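Putative surface-anchored fimbrial subunit (Corynebacterium diphtheriae, PDB 3HR6) is the major pilin SpaA, which forms the shaft of a bacterial surface pilus from tandem Ig-like modules and binds calcium. Local coordinates at residues P194-K199 and V260-E265. Sequence-based numbering, arbitrary orientation.
Sequences PAELGK and VTKQPE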
loop_
_atom_site.group_PDB
_atom_site.type_symbol
_atom_site.label_atom_id
_atom_site.label_comp_id
_atom_site.label_asym_id
_atom_site.label_seq_id
_atom_site.Cartn_x
_atom_site.Cartn_y
_atom_site.Cartn_z
ATOM N N PRO A 194 -1.519 7.502 5.288
ATOM C CA PRO A 194 -0.941 7.860 6.587
ATOM C C PRO A 194 -1.782 8.883 7.352
ATOM O O PRO A 194 -2.505 9.682 6.757
ATOM C CB PRO A 194 0.434 8.430 6.225
ATOM C CG PRO A 194 0.340 8.880 4.847
ATOM C CD PRO A 194 -0.742 8.012 4.156
ATOM N N ALA A 195 -1.679 8.895 8.676
ATOM C CA ALA A 195 -2.516 9.760 9.486
ATOM C C ALA A 195 -2.328 11.233 9.277
ATOM O O ALA A 195 -3.215 11.987 9.589
ATOM C CB ALA A 195 -2.339 9.456 10.970
ATOM N N GLU A 196 -1.192 11.650 8.734
ATOM C CA GLU A 196 -0.921 13.035 8.516
ATOM C C GLU A 196 -1.690 13.623 7.315
ATOM O O GLU A 196 -1.602 14.830 7.059
ATOM C CB GLU A 196 0.571 13.222 8.357
ATOM C CG GLU A 196 1.324 12.793 9.629
ATOM C CD GLU A 196 1.802 11.331 9.639
ATOM O OE1 GLU A 196 1.579 10.608 8.679
ATOM O OE2 GLU A 196 2.452 10.870 10.635
ATOM N N LEU A 197 -2.365 12.762 6.566
ATOM C CA LEU A 197 -3.163 13.221 5.426
ATOM C C LEU A 197 -4.622 13.321 5.741
ATOM O O LEU A 197 -5.205 12.448 6.432
ATOM C CB LEU A 197 -3.004 12.282 4.229
ATOM C CG LEU A 197 -1.556 12.036 3.794
ATOM C CD1 LEU A 197 -1.499 11.183 2.492
ATOM C CD2 LEU A 197 -0.907 13.396 3.533
ATOM N N GLY A 198 -5.228 14.348 5.184
ATOM C CA GLY A 198 -6.679 14.500 5.233
ATOM C C GLY A 198 -7.346 13.607 4.200
ATOM O O GLY A 198 -6.711 12.819 3.542
ATOM N N LYS A 199 -8.658 13.749 4.048
ATOM C CA LYS A 199 -9.361 12.900 3.127
ATOM C C LYS A 199 -9.042 13.308 1.687
ATOM O O LYS A 199 -8.830 14.472 1.411
ATOM C CB LYS A 199 -10.859 12.943 3.406
ATOM C CG LYS A 199 -11.210 12.186 4.696
ATOM C CD LYS A 199 -12.674 12.057 4.889
ATOM C CE LYS A 199 -12.990 11.568 6.282
ATOM N NZ LYS A 199 -12.795 12.640 7.276
ATOM N N VAL A 260 -1.770 17.441 2.974
ATOM C CA VAL A 260 -0.800 17.136 4.027
ATOM C C VAL A 260 -1.146 18.062 5.189
ATOM O O VAL A 260 -0.907 19.253 5.090
ATOM C CB VAL A 260 0.667 17.311 3.551
ATOM C CG1 VAL A 260 1.633 16.986 4.653
ATOM C CG2 VAL A 260 0.983 16.405 2.348
ATOM N N THR A 261 -1.645 17.533 6.303
ATOM C CA THR A 261 -2.230 18.396 7.328
ATOM C C THR A 261 -1.335 18.604 8.522
ATOM O O THR A 261 -1.538 19.566 9.277
ATOM C CB THR A 261 -3.594 17.908 7.856
ATOM O OG1 THR A 261 -3.410 16.776 8.721
ATOM C CG2 THR A 261 -4.503 17.505 6.723
ATOM N N LYS A 262 -0.336 17.739 8.686
ATOM C CA LYS A 262 0.558 17.897 9.826
ATOM C C LYS A 262 1.851 17.204 9.590
ATOM O O LYS A 262 1.942 16.259 8.802
ATOM C CB LYS A 262 -0.078 17.418 11.115
ATOM C CG LYS A 262 -0.441 15.978 11.135
ATOM C CD LYS A 262 -1.415 15.680 12.278
ATOM C CE LYS A 262 -1.769 14.217 12.373
ATOM N NZ LYS A 262 -2.626 13.960 13.608
ATOM N N GLN A 263 2.857 17.659 10.330
ATOM C CA GLN A 263 4.169 17.093 10.206
ATOM C C GLN A 263 4.176 15.719 10.872
ATOM O O GLN A 263 3.806 15.591 12.054
ATOM C CB GLN A 263 5.166 17.975 10.954
ATOM C CG GLN A 263 6.578 17.395 11.035
ATOM C CD GLN A 263 7.530 18.357 11.701
ATOM O OE1 GLN A 263 8.280 19.106 11.031
ATOM N NE2 GLN A 263 7.516 18.346 13.004
ATOM N N PRO A 264 4.678 14.703 10.155
ATOM C CA PRO A 264 4.851 13.421 10.818
ATOM C C PRO A 264 5.834 13.573 11.976
ATOM O O PRO A 264 6.901 14.213 11.801
ATOM C CB PRO A 264 5.444 12.530 9.721
ATOM C CG PRO A 264 5.120 13.157 8.501
ATOM C CD PRO A 264 5.097 14.649 8.754
ATOM N N GLU A 265 5.461 13.038 13.109
ATOM C CA GLU A 265 6.309 13.144 14.318
ATOM C C GLU A 265 7.704 12.583 14.120
ATOM O O GLU A 265 8.665 13.121 14.714
ATOM C CB GLU A 265 5.628 12.492 15.499
ATOM C CG GLU A 265 4.405 13.267 15.925
ATOM C CD GLU A 265 3.908 12.837 17.268
ATOM O OE1 GLU A 265 4.255 13.505 18.263
ATOM O OE2 GLU A 265 3.202 11.798 17.339
HETATM O O HOH W 1 -4.441 14.518 8.809
HETATM O O HOH W 2 2.880 11.747 13.016
#
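Leu197 and Val260 form a single backbone bridge, where Thr261 N gives a nearly straight hydrogen bond (2.8 Å, 168°) to Glu196 O, the third carbonyl of the type I turn Pro194-Leu197. Thr261 OG1 lies 3.1 Å from the same Glu196 O, and a water joins OG1 to Ala195 O. The methyl CG2 of Thr261 rests against Gly198 N at 3.6 Å. Glu196 carries most of the side-chain packing: its CB and CG run past Lys262 O, then the chain bends at chi2 (92°), which places CD beside the ring of Pro264; the two side chains cross at about a right angle, OE2 lying 3.5 Å from Pro264 CB. A second water donates to this OE2 and accepts from Glu265 N, tying the acid to the far end of 260-265. Lys262, extended beyond CG, sets its CG 3.9 Å from Glu196 CG and carries CE to 3.8 Å from Ala195 O. On the buried side Leu197 CD2 meets Val260 CG2 at 3.7 Å, and both side chains pack on Val167 of strand 166-174. The contact joins loops following strands 187-192 and 251-259, from different sheets of the Ig-like Cna-B-like module; Val260 is backbone hydrogen-bonded to the calcium ligand Glu165.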